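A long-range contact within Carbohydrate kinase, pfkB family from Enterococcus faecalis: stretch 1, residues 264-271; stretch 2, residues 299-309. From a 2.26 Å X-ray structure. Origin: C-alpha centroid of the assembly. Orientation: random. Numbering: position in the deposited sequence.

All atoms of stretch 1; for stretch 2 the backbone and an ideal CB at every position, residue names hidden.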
# COMPACT_ATOMS: atom_id res chain seq x y z
N GLN A 264 12.47 -29.37 -31.35
CA GLN A 264 11.96 -28.01 -31.26
C GLN A 264 10.48 -28.08 -30.90
O GLN A 264 9.76 -28.93 -31.39
CB GLN A 264 12.12 -27.32 -32.62
CG GLN A 264 11.57 -25.90 -32.70
CD GLN A 264 12.57 -24.86 -32.26
OE1 GLN A 264 13.66 -24.74 -32.82
NE2 GLN A 264 12.20 -24.08 -31.25
N SER A 265 10.04 -27.18 -30.02
CA SER A 265 8.63 -27.17 -29.63
C SER A 265 7.89 -26.28 -30.62
O SER A 265 8.50 -25.52 -31.36
CB SER A 265 8.47 -26.59 -28.22
OG SER A 265 8.54 -25.17 -28.25
N GLU A 266 6.56 -26.38 -30.63
CA GLU A 266 5.78 -25.54 -31.53
C GLU A 266 5.72 -24.15 -30.90
O GLU A 266 5.80 -24.03 -29.68
CB GLU A 266 4.37 -26.11 -31.69
CG GLU A 266 3.65 -26.40 -30.38
CD GLU A 266 2.22 -26.87 -30.58
OE1 GLU A 266 2.02 -27.87 -31.31
OE2 GLU A 266 1.29 -26.23 -30.02
N LYS A 267 5.60 -23.11 -31.72
CA LYS A 267 5.51 -21.74 -31.22
C LYS A 267 4.37 -21.61 -30.23
O LYS A 267 3.25 -22.05 -30.49
CB LYS A 267 5.26 -20.74 -32.36
CG LYS A 267 6.38 -20.59 -33.37
CD LYS A 267 6.11 -19.40 -34.29
CE LYS A 267 4.72 -19.47 -34.94
NZ LYS A 267 4.41 -18.26 -35.76
N ARG A 268 4.64 -20.98 -29.09
CA ARG A 268 3.62 -20.78 -28.06
C ARG A 268 3.33 -19.29 -27.95
O ARG A 268 4.26 -18.49 -27.77
CB ARG A 268 4.12 -21.28 -26.71
CG ARG A 268 4.66 -22.70 -26.69
CD ARG A 268 3.55 -23.71 -26.55
NE ARG A 268 2.65 -23.34 -25.47
CZ ARG A 268 1.71 -24.14 -24.97
NH1 ARG A 268 1.57 -25.37 -25.45
NH2 ARG A 268 0.91 -23.71 -24.00
N PRO A 269 2.06 -18.90 -28.07
CA PRO A 269 1.74 -17.47 -27.95
C PRO A 269 2.34 -16.99 -26.61
O PRO A 269 2.23 -17.69 -25.60
CB PRO A 269 0.21 -17.44 -27.94
CG PRO A 269 -0.14 -18.64 -28.78
CD PRO A 269 0.84 -19.69 -28.29
N LEU A 270 2.98 -15.82 -26.62
CA LEU A 270 3.61 -15.29 -25.42
C LEU A 270 3.03 -13.95 -24.98
O LEU A 270 2.94 -13.01 -25.78
CB LEU A 270 5.11 -15.14 -25.66
CG LEU A 270 6.00 -14.56 -24.55
CD1 LEU A 270 6.14 -15.56 -23.43
CD2 LEU A 270 7.37 -14.23 -25.12
N LEU A 271 2.62 -13.86 -23.72
CA LEU A 271 2.08 -12.63 -23.15
C LEU A 271 3.06 -12.18 -22.07
O LEU A 271 3.27 -12.87 -21.06
CB LEU A 271 0.67 -12.86 -22.60
CG LEU A 271 -0.36 -13.16 -23.70
CD1 LEU A 271 -1.72 -13.45 -23.09
CD2 LEU A 271 -0.45 -11.96 -24.66
N UNK A 299 10.47 -33.00 -22.70
CA UNK A 299 11.23 -32.02 -21.94
C UNK A 299 11.14 -30.61 -22.54
O UNK A 299 10.93 -29.64 -21.80
CB UNK A 299 12.69 -32.46 -21.86
N UNK A 300 11.30 -30.51 -23.85
CA UNK A 300 11.25 -29.21 -24.51
C UNK A 300 9.84 -28.62 -24.49
O UNK A 300 9.67 -27.40 -24.40
CB UNK A 300 11.74 -29.33 -25.95
N UNK A 301 8.82 -29.47 -24.56
CA UNK A 301 7.44 -29.01 -24.52
C UNK A 301 7.12 -28.48 -23.12
O UNK A 301 6.56 -27.40 -22.95
CB UNK A 301 6.48 -30.14 -24.91
N UNK A 302 7.49 -29.26 -22.11
CA UNK A 302 7.26 -28.91 -20.72
C UNK A 302 7.99 -27.60 -20.37
O UNK A 302 7.41 -26.70 -19.78
CB UNK A 302 7.72 -30.05 -19.80
N UNK A 303 9.26 -27.51 -20.76
CA UNK A 303 10.09 -26.35 -20.48
C UNK A 303 9.62 -25.06 -21.16
O UNK A 303 9.70 -23.98 -20.58
CB UNK A 303 11.53 -26.65 -20.91
N UNK A 304 9.14 -25.17 -22.40
CA UNK A 304 8.67 -24.00 -23.14
C UNK A 304 7.41 -23.44 -22.47
O UNK A 304 7.27 -22.22 -22.32
CB UNK A 304 8.39 -24.36 -24.60
N UNK A 305 6.49 -24.32 -22.07
CA UNK A 305 5.28 -23.88 -21.39
C UNK A 305 5.67 -23.20 -20.07
O UNK A 305 5.10 -22.17 -19.70
CB UNK A 305 4.33 -25.06 -21.14
N UNK A 306 6.64 -23.77 -19.37
CA UNK A 306 7.09 -23.19 -18.12
C UNK A 306 7.65 -21.80 -18.38
O UNK A 306 7.43 -20.87 -17.60
CB UNK A 306 8.14 -24.08 -17.45
N UNK A 307 8.37 -21.66 -19.49
CA UNK A 307 8.94 -20.38 -19.86
C UNK A 307 7.88 -19.33 -20.13
O UNK A 307 8.03 -18.17 -19.76
CB UNK A 307 9.83 -20.54 -21.09
N UNK A 308 6.80 -19.74 -20.79
CA UNK A 308 5.70 -18.83 -21.10
C UNK A 308 5.02 -18.41 -19.79
O UNK A 308 4.66 -17.24 -19.62
CB UNK A 308 4.70 -19.49 -22.05
N UNK A 309 4.86 -19.37 -18.88
CA UNK A 309 4.25 -19.12 -17.58
C UNK A 309 5.04 -18.10 -16.77
O UNK A 309 4.46 -17.26 -16.10
CB UNK A 309 4.13 -20.43 -16.79

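Stretch 2 is one helical run, with phi/psi near -65/-42 throughout, so stretch 1 meets a single flank of it, and the rule to read is which positions come round to that flank.

Position 299 has nothing of stretch 1 within 5.5 Å of its ideal CB, so this contact sets no demand there; the residue is A299.

At position 300 the CA-to-CB bond points toward stretch 1, and the ideal CB lies 4.8 Å from S265 CB. The neighbours are the S265 methylene and the Q264 backbone, which favours a small or medium apolar group, with threonine also plausible. The residue is V300, chi1 p: both methyls lie against S265 CB, CG1 at 4.3 Å and CG2 at 4.2 Å, and CG1 is also 4.5 Å from Q264 C.

Position 301 points sideways, its ideal CB 5.2 Å from S265 CB. Direct packing is slight, and E266 N lies 6.8 Å from the ideal CB, a gap that a polar side chain could close through a water. T301 makes no direct contact; a water accepts from E266 N (3.2 Å from the water O) and donates a weak bond to T301 OG1 (3.3 Å from the same O).

Positions 302 and 303 are out of reach, and stretch 1 does not choose between large and small there. They are F302 and A303.

Position 304 points toward stretch 1, with its ideal CB 3.7 Å from S265 OG and 4.6 Å from R268 CG. So close an approach argues for a compact side chain: serine, threonine, alanine or perhaps valine, with a hydroxyl attractive beside S265. The residue is T304, chi1 m. Its OG1 donates to V300 O at 2.6 Å, one turn back, and lies 3.2 Å from S265 OG, while its CG2 packs against R268 CG at 3.7 Å.

At position 305 CA-to-CB points sideways, and the ideal CB lies 4.7 Å from R268 NH2. An acidic group could answer the charge, but an aliphatic one could equally lie against the flat guanidinium. V305 takes the second course: chi1 t, its CG2 rests over one face of the guanidinium, 3.6 Å from R268 CZ.

Position 306 is out of reach and holds N306, whose amide is hydrogen-bonded elsewhere in the structure.

Position 307 has no stretch 1 atom within 5.5 Å of its ideal CB, and its phi/psi of -64/-40 suits any helical residue; it is G307, so glycine is not demanded by the backbone angles.

At position 308 CA-to-CB points sideways, yet stretch 1 is close: the ideal CB is 4.4 Å from L270 CD1, 4.7 Å from P269 O and 5.0 Å from R268 CB. Valine, isoleucine or leucine would suit. V308, chi1 t, sends CG2 to R268 CB (3.8 Å) and CG1 to P269 O (3.7 Å) and L270 CD1 (4.2 Å). A water donates to V308 O and accepts from L271 N.

Position 309 points away and is free of stretch 1; it is L309.

Stretch 2 (299-309) AVTFATVNGVL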
# COMPACT_ATOMS: atom_id res chain seq x y z
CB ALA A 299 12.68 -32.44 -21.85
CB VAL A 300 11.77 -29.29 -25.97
CG1 VAL A 300 10.75 -29.97 -26.87
CG2 VAL A 300 12.09 -27.91 -26.49
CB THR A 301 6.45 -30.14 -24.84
OG1 THR A 301 6.55 -30.48 -26.23
CG2 THR A 301 5.03 -29.71 -24.53
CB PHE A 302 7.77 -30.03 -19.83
CG PHE A 302 7.58 -29.79 -18.37
CD1 PHE A 302 6.42 -30.20 -17.72
CD2 PHE A 302 8.56 -29.15 -17.63
CE1 PHE A 302 6.25 -29.99 -16.35
CE2 PHE A 302 8.40 -28.92 -16.26
CZ PHE A 302 7.24 -29.35 -15.63
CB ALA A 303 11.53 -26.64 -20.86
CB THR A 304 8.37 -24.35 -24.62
OG1 THR A 304 9.53 -24.98 -25.20
CG2 THR A 304 8.06 -23.09 -25.42
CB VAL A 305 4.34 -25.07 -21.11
CG1 VAL A 305 3.17 -24.62 -20.22
CG2 VAL A 305 3.81 -25.63 -22.42
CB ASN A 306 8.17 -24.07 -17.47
CG ASN A 306 8.34 -23.78 -15.99
OD1 ASN A 306 7.35 -23.66 -15.27
ND2 ASN A 306 9.58 -23.68 -15.53
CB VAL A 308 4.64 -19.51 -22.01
CG1 VAL A 308 3.44 -18.58 -22.22
CG2 VAL A 308 5.27 -19.86 -23.36
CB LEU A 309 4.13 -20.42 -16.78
CG LEU A 309 3.01 -21.39 -17.18
CD1 LEU A 309 3.22 -22.71 -16.48
CD2 LEU A 309 1.65 -20.79 -16.82
O HOH W 1 5.37 -28.10 -28.27
O HOH W 2 3.16 -15.55 -21.28
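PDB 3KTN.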